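Side-chain contacts in CurF (Lyngbya majuscula, PDB 5DP2), which probably closes the cyclopropane ring during curacin A biosynthesis, as an NADP(H)-binding enoyl reductase-type cyclopropanase: residues T145-G149 with L150-A154; V176-A179 with Q180-S184; Y18-L21 with K22-T25; K66-S70 with G71-A75. One frame throughout, in Å; residues are numbered along the deposited sequence. Where two conformers were deposited one is given.

Contact 1. Residues T145-G149 with L150-A154. With NAP (NADP nicotinamide-adenine-dinucleotide phosphate), chain B.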
loop_
_atom_site.group_PDB
_atom_site.type_symbol
_atom_site.label_atom_id
_atom_site.label_comp_id
_atom_site.label_asym_id
_atom_site.label_seq_id
_atom_site.Cartn_x
_atom_site.Cartn_y
_atom_site.Cartn_z
ATOM N N THR A 145 2.411 5.298 0.992
ATOM C CA THR A 145 1.811 5.769 -0.257
ATOM C C THR A 145 0.926 6.981 -0.008
ATOM O O THR A 145 1.024 8.002 -0.694
ATOM C CB THR A 145 0.992 4.624 -0.883
ATOM O OG1 THR A 145 1.854 3.526 -1.207
ATOM C CG2 THR A 145 0.307 5.050 -2.169
ATOM N N ALA A 146 0.026 6.857 0.971
ATOM C CA ALA A 146 -0.916 7.940 1.239
ATOM C C ALA A 146 -0.201 9.197 1.745
ATOM O O ALA A 146 -0.581 10.314 1.397
ATOM C CB ALA A 146 -1.987 7.483 2.194
ATOM N N TYR A 147 0.827 9.034 2.579
ATOM C CA TYR A 147 1.554 10.193 3.096
ATOM C C TYR A 147 2.331 10.883 1.991
ATOM O O TYR A 147 2.313 12.116 1.865
ATOM C CB TYR A 147 2.500 9.751 4.227
ATOM C CG TYR A 147 3.165 10.917 4.930
ATOM C CD1 TYR A 147 2.528 11.588 5.957
ATOM C CD2 TYR A 147 4.433 11.339 4.582
ATOM C CE1 TYR A 147 3.131 12.633 6.624
ATOM C CE2 TYR A 147 5.042 12.411 5.234
ATOM C CZ TYR A 147 4.374 13.053 6.256
ATOM O OH TYR A 147 4.954 14.115 6.937
ATOM N N TYR A 148 3.041 10.109 1.160
ATOM C CA TYR A 148 3.778 10.722 0.066
ATOM C C TYR A 148 2.842 11.507 -0.844
ATOM O O TYR A 148 3.118 12.646 -1.225
ATOM C CB TYR A 148 4.559 9.646 -0.701
ATOM C CG TYR A 148 5.421 10.218 -1.773
ATOM C CD1 TYR A 148 6.431 11.128 -1.479
ATOM C CD2 TYR A 148 5.244 9.846 -3.104
ATOM C CE1 TYR A 148 7.246 11.651 -2.461
ATOM C CE2 TYR A 148 6.065 10.350 -4.098
ATOM C CZ TYR A 148 7.069 11.254 -3.780
ATOM O OH TYR A 148 7.887 11.774 -4.765
ATOM N N GLY A 149 1.707 10.899 -1.204
ATOM C CA GLY A 149 0.771 11.582 -2.084
ATOM C C GLY A 149 0.134 12.814 -1.458
ATOM O O GLY A 149 0.064 13.877 -2.088
ATOM N N LEU A 150 -0.436 12.651 -0.264
ATOM C CA LEU A 150 -1.210 13.736 0.363
ATOM C C LEU A 150 -0.336 14.848 0.939
ATOM O O LEU A 150 -0.703 16.016 0.861
ATOM C CB LEU A 150 -2.126 13.199 1.447
ATOM C CG LEU A 150 -3.269 12.276 0.988
ATOM C CD1 LEU A 150 -3.907 11.639 2.188
ATOM C CD2 LEU A 150 -4.294 12.996 0.146
ATOM N N HIS A 151 0.775 14.473 1.572
ATOM C CA HIS A 151 1.651 15.435 2.224
ATOM C C HIS A 151 2.726 15.937 1.271
ATOM O O HIS A 151 2.806 17.116 0.972
ATOM C CB HIS A 151 2.246 14.849 3.497
ATOM C CG HIS A 151 3.232 15.738 4.186
ATOM N ND1 HIS A 151 4.585 15.693 3.926
ATOM C CD2 HIS A 151 3.072 16.679 5.141
ATOM C CE1 HIS A 151 5.216 16.585 4.670
ATOM N NE2 HIS A 151 4.320 17.199 5.417
ATOM N N ASN A 152 3.593 15.051 0.773
ATOM C CA ASN A 152 4.746 15.525 0.017
ATOM C C ASN A 152 4.349 16.160 -1.317
ATOM O O ASN A 152 4.908 17.165 -1.717
ATOM C CB ASN A 152 5.762 14.409 -0.245
ATOM C CG ASN A 152 6.488 13.950 0.998
ATOM O OD1 ASN A 152 5.889 13.736 2.025
ATOM N ND2 ASN A 152 7.780 13.679 0.853
ATOM N N LEU A 153 3.423 15.509 -2.031
ATOM C CA LEU A 153 3.070 15.946 -3.377
ATOM C C LEU A 153 1.939 16.970 -3.380
ATOM O O LEU A 153 2.140 18.108 -3.805
ATOM C CB LEU A 153 2.757 14.747 -4.293
ATOM C CG LEU A 153 3.945 13.758 -4.486
ATOM C CD1 LEU A 153 3.512 12.649 -5.419
ATOM C CD2 LEU A 153 5.206 14.459 -4.966
ATOM N N ALA A 154 0.771 16.573 -2.885
ATOM C CA ALA A 154 -0.380 17.470 -2.908
ATOM C C ALA A 154 -0.358 18.565 -1.851
ATOM O O ALA A 154 -1.056 19.559 -2.009
ATOM C CB ALA A 154 -1.661 16.700 -2.825
HETATM P PA NAP B . -7.264 -2.089 -1.769
HETATM O O1A NAP B . -7.369 -2.670 -0.401
HETATM O O2A NAP B . -7.562 -0.648 -1.972
HETATM O O5B NAP B . -8.166 -2.995 -2.729
HETATM C C5B NAP B . -8.560 -2.536 -4.029
HETATM C C4B NAP B . -9.665 -1.503 -3.979
HETATM O O4B NAP B . -10.103 -1.262 -5.296
HETATM C C3B NAP B . -10.855 -1.911 -3.161
HETATM O O3B NAP B . -10.961 -1.015 -2.052
HETATM C C2B NAP B . -12.063 -1.792 -4.110
HETATM O O2B NAP B . -13.196 -1.112 -3.647
HETATM C C1B NAP B . -11.515 -0.965 -5.255
HETATM N N9A NAP B . -12.031 -1.329 -6.568
HETATM C C8A NAP B . -11.555 -2.320 -7.399
HETATM N N7A NAP B . -12.277 -2.368 -8.543
HETATM C C5A NAP B . -13.202 -1.402 -8.446
HETATM C C6A NAP B . -14.249 -0.925 -9.290
HETATM N N6A NAP B . -14.457 -1.496 -10.493
HETATM N N1A NAP B . -14.993 0.088 -8.863
HETATM C C2A NAP B . -14.758 0.631 -7.664
HETATM N N3A NAP B . -13.811 0.275 -6.791
HETATM C C4A NAP B . -13.058 -0.743 -7.177
HETATM O O3 NAP B . -5.801 -2.385 -2.372
HETATM P PN NAP B . -4.408 -1.655 -2.070
HETATM O O1N NAP B . -3.364 -2.703 -2.037
HETATM O O2N NAP B . -4.539 -0.727 -0.898
HETATM O O5D NAP B . -4.204 -0.842 -3.392
HETATM C C5D NAP B . -5.109 0.246 -3.689
HETATM C C4D NAP B . -4.979 0.638 -5.182
HETATM O O4D NAP B . -3.845 1.456 -5.313
HETATM C C3D NAP B . -4.747 -0.539 -6.137
HETATM O O3D NAP B . -5.279 -0.176 -7.419
HETATM C C2D NAP B . -3.245 -0.665 -6.162
HETATM O O2D NAP B . -2.811 -1.285 -7.376
HETATM C C1D NAP B . -2.813 0.773 -6.046
HETATM N N1N NAP B . -1.570 1.125 -5.328
HETATM C C2N NAP B . -0.632 1.877 -5.947
HETATM C C3N NAP B . 0.552 2.255 -5.321
HETATM C C7N NAP B . 1.551 3.087 -6.050
HETATM O O7N NAP B . 2.629 3.193 -5.506
HETATM N N7N NAP B . 1.198 3.664 -7.230
HETATM C C4N NAP B . 0.781 1.844 -4.004
HETATM C C5N NAP B . -0.197 1.074 -3.387
HETATM C C6N NAP B . -1.374 0.723 -4.059
HETATM P P2B NAP B . -14.250 -1.717 -2.607
HETATM O O1X NAP B . -13.527 -1.827 -1.271
HETATM O O2X NAP B . -15.340 -0.683 -2.611
HETATM O O3X NAP B . -14.669 -3.066 -3.140
#
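Tyr147 and His151, one helical turn apart, point the same way and form an offset stack, ring centroids 4.5 Å apart and planes inclined by 16°. The overlap is staggered: His151 CB stands over the middle of the phenol ring, 3.9 Å from its centroid, while Tyr147 OH lies above the centre of the imidazole. Both side chains place CG anti to the backbone N (chi1 -173° for Tyr147, 176° for His151), which carries the rings alongside each other. The phenol is buried, and its OH is hydrogen-bonded to Asp298 in helix 290-305. The imidazole also donates from ND1 to Asn152 OD1 (3.0 Å), nearly straight and in the ring plane, though it meets that amide from above its carbonyl plane. An alanine in place of His151 would probably uncover this face of the phenol and leave Asn152 OD1 without its donor, its amide freer to turn. All of this belongs to the C-terminal half of helix 140-153, which runs back from the cofactor: near its middle Thr145 OG1 comes within 3.4 Å of NADP C4N. At the far end the turns widen to pi type, with Leu153 N bonded to Tyr148 O (3.0 Å) and Ala154 N to Gly149 O (2.9 Å). His151, Asn152, Tyr148 and Leu153, by contrast, are partly exposed to solvent. Leu153 CG sits over one face of the Tyr148 ring, offset toward the rim at 4.2 Å from the centroid, and Leu153 CD1 is 3.7 Å from Tyr148 CE2. Phe279 and Phe291 meet this ring edge-to-face.

Contact 2. Residues V176-A179 with Q180-S184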
loop_
_atom_site.group_PDB
_atom_site.type_symbol
_atom_site.label_atom_id
_atom_site.label_comp_id
_atom_site.label_asym_id
_atom_site.label_seq_id
_atom_site.Cartn_x
_atom_site.Cartn_y
_atom_site.Cartn_z
ATOM N N VAL A 176 -7.697 8.274 4.408
ATOM C CA VAL A 176 -8.717 8.924 5.240
ATOM C C VAL A 176 -8.100 9.367 6.565
ATOM O O VAL A 176 -8.301 10.501 7.010
ATOM C CB VAL A 176 -9.950 8.010 5.475
ATOM C CG1 VAL A 176 -10.867 8.623 6.519
ATOM C CG2 VAL A 176 -10.704 7.774 4.172
ATOM N N GLN A 177 -7.362 8.477 7.223
ATOM C CA GLN A 177 -6.760 8.843 8.498
ATOM C C GLN A 177 -5.848 10.052 8.332
ATOM O O GLN A 177 -5.873 10.990 9.148
ATOM C CB GLN A 177 -5.935 7.699 9.095
ATOM C CG GLN A 177 -6.747 6.578 9.710
ATOM C CD GLN A 177 -5.871 5.725 10.610
ATOM O OE1 GLN A 177 -5.078 6.255 11.394
ATOM N NE2 GLN A 177 -6.033 4.419 10.532
ATOM N N LEU A 178 -4.997 10.047 7.313
ATOM C CA LEU A 178 -4.059 11.146 7.113
ATOM C C LEU A 178 -4.768 12.445 6.735
ATOM O O LEU A 178 -4.433 13.518 7.255
ATOM C CB LEU A 178 -3.019 10.768 6.048
ATOM C CG LEU A 178 -1.914 9.878 6.572
ATOM C CD1 LEU A 178 -1.212 9.197 5.412
ATOM C CD2 LEU A 178 -0.923 10.681 7.392
ATOM N N ALA A 179 -5.740 12.372 5.829
ATOM C CA ALA A 179 -6.451 13.571 5.448
ATOM C C ALA A 179 -7.124 14.225 6.666
ATOM O O ALA A 179 -7.112 15.451 6.796
ATOM C CB ALA A 179 -7.461 13.266 4.355
ATOM N N GLN A 180 -7.703 13.407 7.533
ATOM C CA GLN A 180 -8.315 13.995 8.732
ATOM C C GLN A 180 -7.283 14.508 9.725
ATOM O O GLN A 180 -7.507 15.566 10.327
ATOM C CB GLN A 180 -9.273 13.011 9.345
ATOM C CG GLN A 180 -10.364 12.681 8.349
ATOM C CD GLN A 180 -11.592 12.119 8.984
ATOM O OE1 GLN A 180 -11.531 11.254 9.855
ATOM N NE2 GLN A 180 -12.735 12.642 8.572
ATOM N N PHE A 181 -6.139 13.833 9.862
ATOM C CA PHE A 181 -5.036 14.350 10.684
ATOM C C PHE A 181 -4.579 15.730 10.198
ATOM O O PHE A 181 -4.247 16.606 11.002
ATOM C CB PHE A 181 -3.867 13.344 10.677
ATOM C CG PHE A 181 -2.600 13.861 11.317
ATOM C CD1 PHE A 181 -2.496 13.986 12.684
ATOM C CD2 PHE A 181 -1.533 14.288 10.517
ATOM C CE1 PHE A 181 -1.348 14.492 13.255
ATOM C CE2 PHE A 181 -0.378 14.791 11.085
ATOM C CZ PHE A 181 -0.287 14.887 12.458
ATOM N N PHE A 182 -4.573 15.934 8.877
ATOM C CA PHE A 182 -4.181 17.204 8.290
ATOM C C PHE A 182 -5.310 18.235 8.316
ATOM O O PHE A 182 -5.094 19.373 7.855
ATOM C CB PHE A 182 -3.724 16.996 6.831
ATOM C CG PHE A 182 -2.480 16.190 6.662
ATOM C CD1 PHE A 182 -1.394 16.378 7.472
ATOM C CD2 PHE A 182 -2.400 15.239 5.648
ATOM C CE1 PHE A 182 -0.257 15.619 7.301
ATOM C CE2 PHE A 182 -1.255 14.491 5.463
ATOM C CZ PHE A 182 -0.212 14.678 6.316
ATOM N N GLY A 183 -6.479 17.899 8.875
ATOM C CA GLY A 183 -7.541 18.870 9.037
ATOM C C GLY A 183 -8.362 19.125 7.794
ATOM O O GLY A 183 -9.049 20.143 7.704
ATOM N N SER A 184 -8.346 18.187 6.843
ATOM C CA SER A 184 -9.102 18.359 5.618
ATOM C C SER A 184 -10.486 17.697 5.744
ATOM O O SER A 184 -10.742 16.904 6.655
ATOM C CB SER A 184 -8.305 17.895 4.419
ATOM O OG SER A 184 -8.116 16.547 4.405
#
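The Phe182 ring lies alongside Leu178, pointing the same way, and meets it aslant: Phe182 CD2 is 3.1 Å from Leu178 O, while Phe182 CE2 faces Leu178 CB at 4.2 Å. The same carbonyl oxygen lies at the edge of the Phe181 ring, near its plane. Leu178 O still accepts the regular helical bond from Phe182 N (2.9 Å). A Schellman motif ends the helix here: Gly183 turns to positive phi (80°), its N bonds back to Gln180 O, and Ser184 N reaches Ala179 O. Helix 170-181 is the crossover of a beta-alpha-beta unit in the parallel nucleotide-binding sheet, and the motif turns the chain toward strand 185-190. Phe182 holds CG anti to its carbonyl carbon (chi1 -66°), which lays the ring back along the last turn and onto Tyr147 of helix 140-153. A serine instead of Phe182 would probably open a gap beside Leu178 and Tyr147 and leave the seam between the two helices less well filled. Ala179 is buried against Ile164 of strand 161-164 and Val186 of strand 185-190. The Ala179 oxygen is gripped twice from one face of the carbonyl plane: by Ser184 N at 3.0 Å and by Ser184 OG at 2.8 Å, the hydroxyl standing 50° out of that plane.

Contact 3. Residues Y18-L21 with K22-T25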
loop_
_atom_site.group_PDB
_atom_site.type_symbol
_atom_site.label_atom_id
_atom_site.label_comp_id
_atom_site.label_asym_id
_atom_site.label_seq_id
_atom_site.Cartn_x
_atom_site.Cartn_y
_atom_site.Cartn_z
ATOM N N TYR A 18 1.428 -17.795 -14.486
ATOM C CA TYR A 18 0.415 -16.778 -14.198
ATOM C C TYR A 18 -0.990 -17.273 -14.521
ATOM O O TYR A 18 -1.188 -18.119 -15.416
ATOM C CB TYR A 18 0.680 -15.535 -15.034
ATOM C CG TYR A 18 1.964 -14.828 -14.675
ATOM C CD1 TYR A 18 2.181 -14.388 -13.388
ATOM C CD2 TYR A 18 2.966 -14.585 -15.605
ATOM C CE1 TYR A 18 3.356 -13.732 -13.031
ATOM C CE2 TYR A 18 4.154 -13.920 -15.256
ATOM C CZ TYR A 18 4.336 -13.497 -13.952
ATOM O OH TYR A 18 5.487 -12.837 -13.539
ATOM N N GLY A 19 -1.966 -16.731 -13.794
ATOM C CA GLY A 19 -3.370 -16.822 -14.180
ATOM C C GLY A 19 -4.356 -17.253 -13.124
ATOM O O GLY A 19 -5.556 -16.950 -13.258
ATOM N N LEU A 20 -3.908 -17.987 -12.105
ATOM C CA LEU A 20 -4.820 -18.519 -11.075
ATOM C C LEU A 20 -4.249 -18.354 -9.671
ATOM O O LEU A 20 -3.096 -18.740 -9.414
ATOM C CB LEU A 20 -5.144 -19.979 -11.266
ATOM C CG LEU A 20 -5.950 -20.379 -12.509
ATOM C CD1 LEU A 20 -6.170 -21.868 -12.495
ATOM C CD2 LEU A 20 -7.292 -19.661 -12.640
ATOM N N LEU A 21 -5.058 -17.842 -8.748
ATOM C CA LEU A 21 -4.636 -17.737 -7.356
ATOM C C LEU A 21 -4.343 -19.108 -6.749
ATOM O O LEU A 21 -3.458 -19.225 -5.887
ATOM C CB LEU A 21 -5.679 -16.990 -6.504
ATOM C CG LEU A 21 -5.939 -15.534 -6.912
ATOM C CD1 LEU A 21 -6.926 -14.897 -5.959
ATOM C CD2 LEU A 21 -4.660 -14.730 -6.990
ATOM N N LYS A 22 -5.071 -20.146 -7.181
ATOM C CA LYS A 22 -4.900 -21.449 -6.545
ATOM C C LYS A 22 -3.520 -22.026 -6.779
ATOM O O LYS A 22 -3.131 -22.991 -6.118
ATOM C CB LYS A 22 -5.982 -22.442 -6.959
ATOM C CG LYS A 22 -5.864 -22.928 -8.390
ATOM C CD LYS A 22 -7.088 -23.701 -8.872
ATOM C CE LYS A 22 -7.015 -25.173 -8.529
ATOM N NZ LYS A 22 -8.221 -25.886 -9.049
ATOM N N ASN A 23 -2.767 -21.494 -7.734
ATOM C CA ASN A 23 -1.417 -22.001 -7.954
ATOM C C ASN A 23 -0.341 -21.400 -7.036
ATOM O O ASN A 23 0.828 -21.823 -7.096
ATOM C CB ASN A 23 -0.992 -21.821 -9.404
ATOM C CG ASN A 23 -1.779 -22.675 -10.381
ATOM O OD1 ASN A 23 -2.104 -23.838 -10.114
ATOM N ND2 ASN A 23 -2.023 -22.118 -11.551
ATOM N N LEU A 24 -0.713 -20.475 -6.151
ATOM C CA LEU A 24 0.218 -20.026 -5.104
ATOM C C LEU A 24 0.604 -21.241 -4.248
ATOM O O LEU A 24 -0.261 -21.982 -3.803
ATOM C CB LEU A 24 -0.465 -18.977 -4.236
ATOM C CG LEU A 24 -0.559 -17.587 -4.868
ATOM C CD1 LEU A 24 -1.637 -16.757 -4.191
ATOM C CD2 LEU A 24 0.794 -16.887 -4.813
ATOM N N THR A 25 1.908 -21.393 -4.006
ATOM C CA THR A 25 2.505 -22.569 -3.405
ATOM C C THR A 25 3.605 -22.144 -2.418
ATOM O O THR A 25 4.427 -21.312 -2.767
ATOM C CB THR A 25 3.144 -23.417 -4.542
ATOM O OG1 THR A 25 2.157 -23.728 -5.545
ATOM C CG2 THR A 25 3.788 -24.690 -4.010
HETATM O O HOH W 1 -1.249 -19.010 -11.579
#
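Leu20 meets the second half of the turn with both its side chain and its main chain. Its CB lies 3.8 Å from Asn23 ND2, and its CD1 is 4.2 Å from Lys22 CD. The aliphatic part of the lysine runs side by side with the leucine, because Lys22 CG stands between its own backbone N and carbonyl carbon (chi1 71°). A water accepts from Leu20 N (2.9 Å) and from Asn23 ND2 (3.2 Å), tying the amide side chain to the start of the turn. Leu20 O takes Asn23 N at 3.2 Å, the donor well above the carbonyl plane. Leu21 repeats the pattern one residue on: its O accepts Leu24 N (3.0 Å), again from above the plane, and the Leu24 side chain runs along Leu21 O, from CB at 3.4 Å to CD1 at 3.5 Å. Two overlapping type I turns, a short 3-10 piece, result. Leu20 and Lys22 are exposed, whereas Leu21 and Leu24 are buried. The piece belongs to the connection between antiparallel strands 11-14 and 25-28; Leu21 and Leu24 both pack on Val56 of helix 50-57 and also touch helix 321-329, at Arg326 and Phe325 respectively.

Contact 4. Residues K66-S70 with G71-A75; sequences KRYRS and GIISA
Tyr68 and Ile73 cross at a slant, with the backbone of the isoleucine laid over the phenol. Ile73 CA stands almost directly above the ring centre, 3.9 Å from the centroid and 11° off the normal, a CH-pi contact. The chain returns to the ring through two overlapping tight turns: a type II turn over Tyr68-Gly71, closed by Gly71 N to Tyr68 O (2.9 Å), and a type I' turn over Arg69-Ile72, closed by a weak bond from Ile72 N to Arg69 O. Ser70 and Gly71 both have positive phi; a CB on Gly71 would probably sit too close to Ser70 O.

From its place above the ring Ile73 spreads two branches. CG1 goes to the CD2-CE2 side, 3.8 Å from Tyr68 CE2, and CG2, anti to the backbone N, reaches toward the hydroxyl end, 3.7 Å from Tyr68 CZ. Together they line one face from flank to tip. The ring itself is brought under the returning chain by chi1 of -63°, which sets Tyr68 CG anti to its carbonyl carbon. Tyr68 is buried although the loop around it is largely exposed, and its hydroxyl is hydrogen-bonded to Glu62 O. Arg69 starts off away from the returning chain at CB; its NH1 donates to Gln29 and Gln12. The loop lies between helix 50-57 and strand 83-91, in the GroES-like part of the enoyl reductase; Asn77 ties it further, its ND2 bonding to Ile72 O. Near the ring plane, at the edge, Ser74 O comes to 3.3 Å from Tyr68 CE1.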
loop_
_atom_site.group_PDB
_atom_site.type_symbol
_atom_site.label_atom_id
_atom_site.label_comp_id
_atom_site.label_asym_id
_atom_site.label_seq_id
_atom_site.Cartn_x
_atom_site.Cartn_y
_atom_site.Cartn_z
ATOM N N LYS A 66 14.033 -6.686 -8.194
ATOM C CA LYS A 66 13.997 -7.124 -6.800
ATOM C C LYS A 66 12.830 -8.069 -6.520
ATOM O O LYS A 66 12.883 -8.834 -5.558
ATOM C CB LYS A 66 13.889 -5.864 -5.881
ATOM C CG LYS A 66 14.213 -6.113 -4.422
ATOM C CD LYS A 66 14.086 -4.881 -3.564
ATOM C CE LYS A 66 14.700 -5.136 -2.204
ATOM N NZ LYS A 66 14.549 -3.999 -1.298
ATOM N N ARG A 67 11.772 -8.015 -7.331
ATOM C CA ARG A 67 10.627 -8.916 -7.196
ATOM C C ARG A 67 10.873 -10.330 -7.735
ATOM O O ARG A 67 9.991 -11.164 -7.628
ATOM C CB ARG A 67 9.382 -8.335 -7.849
ATOM C CG ARG A 67 8.730 -7.167 -7.089
ATOM C CD ARG A 67 8.108 -7.546 -5.760
ATOM N NE ARG A 67 7.107 -8.616 -5.843
ATOM C CZ ARG A 67 5.871 -8.480 -6.323
ATOM N NH1 ARG A 67 5.365 -7.307 -6.653
ATOM N NH2 ARG A 67 5.102 -9.575 -6.446
ATOM N N TYR A 68 12.072 -10.587 -8.297
ATOM C CA TYR A 68 12.371 -11.892 -8.884
ATOM C C TYR A 68 13.628 -12.492 -8.310
ATOM O O TYR A 68 14.658 -11.811 -8.165
ATOM C CB TYR A 68 12.532 -11.764 -10.402
ATOM C CG TYR A 68 11.281 -11.316 -11.113
ATOM C CD1 TYR A 68 10.338 -12.245 -11.536
ATOM C CD2 TYR A 68 11.033 -9.982 -11.395
ATOM C CE1 TYR A 68 9.215 -11.872 -12.231
ATOM C CE2 TYR A 68 9.909 -9.597 -12.093
ATOM C CZ TYR A 68 9.008 -10.538 -12.536
ATOM O OH TYR A 68 7.888 -10.212 -13.287
ATOM N N ARG A 69 13.602 -13.797 -8.052
ATOM C CA ARG A 69 14.809 -14.483 -7.634
ATOM C C ARG A 69 15.902 -14.341 -8.691
ATOM O O ARG A 69 15.662 -14.538 -9.882
ATOM C CB ARG A 69 14.512 -15.966 -7.385
ATOM C CG ARG A 69 13.542 -16.228 -6.241
ATOM C CD ARG A 69 13.980 -15.612 -4.908
ATOM N NE ARG A 69 15.290 -16.077 -4.462
ATOM C CZ ARG A 69 15.477 -17.104 -3.642
ATOM N NH1 ARG A 69 14.458 -17.779 -3.130
ATOM N NH2 ARG A 69 16.715 -17.479 -3.328
ATOM N N SER A 70 17.107 -13.977 -8.204
ATOM C CA SER A 70 18.292 -13.714 -9.029
ATOM C C SER A 70 18.145 -12.539 -9.964
ATOM O O SER A 70 19.014 -12.282 -10.795
ATOM C CB SER A 70 18.713 -14.947 -9.825
ATOM O OG SER A 70 19.206 -15.929 -8.965
ATOM N N GLY A 71 17.041 -11.793 -9.833
ATOM C CA GLY A 71 16.783 -10.666 -10.702
ATOM C C GLY A 71 16.425 -11.056 -12.122
ATOM O O GLY A 71 16.502 -10.228 -13.002
ATOM N N ILE A 72 16.036 -12.316 -12.333
ATOM C CA ILE A 72 15.718 -12.841 -13.659
ATOM C C ILE A 72 14.191 -12.932 -13.787
ATOM O O ILE A 72 13.516 -13.629 -13.014
ATOM C CB ILE A 72 16.404 -14.197 -13.911
ATOM C CG1 ILE A 72 17.913 -13.999 -13.931
ATOM C CG2 ILE A 72 15.907 -14.813 -15.214
ATOM C CD1 ILE A 72 18.695 -15.280 -14.047
ATOM N N ILE A 73 13.652 -12.161 -14.728
ATOM C CA ILE A 73 12.190 -12.005 -14.880
ATOM C C ILE A 73 11.538 -13.252 -15.484
ATOM O O ILE A 73 11.796 -13.577 -16.652
ATOM C CB ILE A 73 11.877 -10.744 -15.706
ATOM C CG1 ILE A 73 12.371 -9.486 -14.974
ATOM C CG2 ILE A 73 10.395 -10.634 -16.015
ATOM C CD1 ILE A 73 12.226 -8.199 -15.758
ATOM N N SER A 74 10.682 -13.901 -14.700
ATOM C CA SER A 74 9.858 -15.047 -15.118
ATOM C C SER A 74 8.864 -15.359 -14.020
ATOM O O SER A 74 9.152 -15.108 -12.852
ATOM C CB SER A 74 10.701 -16.297 -15.370
ATOM O OG SER A 74 11.143 -16.843 -14.145
ATOM N N ALA A 75 7.715 -15.946 -14.365
ATOM C CA ALA A 75 6.724 -16.269 -13.350
ATOM C C ALA A 75 7.300 -17.134 -12.258
ATOM O O ALA A 75 7.000 -16.921 -11.071
ATOM C CB ALA A 75 5.519 -16.976 -13.970
#

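How the contacts relate
The four contacts form two touching pairs. Contacts 1 and 2, with centres about 11 Å apart, pack helix 140-153 against helix 170-181: Leu178 CD1 lies 3.7 Å from Ala146 CB, and Phe182 CZ is 3.7 Å from His151 CB. Contacts 3 and 4, about 17 Å between centres, meet through Tyr18, whose OH is 3.6 Å from Tyr68 OH and whose CE2 is 3.6 Å from Ala75 CB. Contact 3 lies across the chain's centre from contacts 1 and 2, about 33 and 37 Å away between centres. Of the four, contact 1 holds a residue of the NADP pocket, Thr145; the side chains of Val176 of contact 2 and Leu21 of contact 3 lie about 11 and 12 Å from the cofactor.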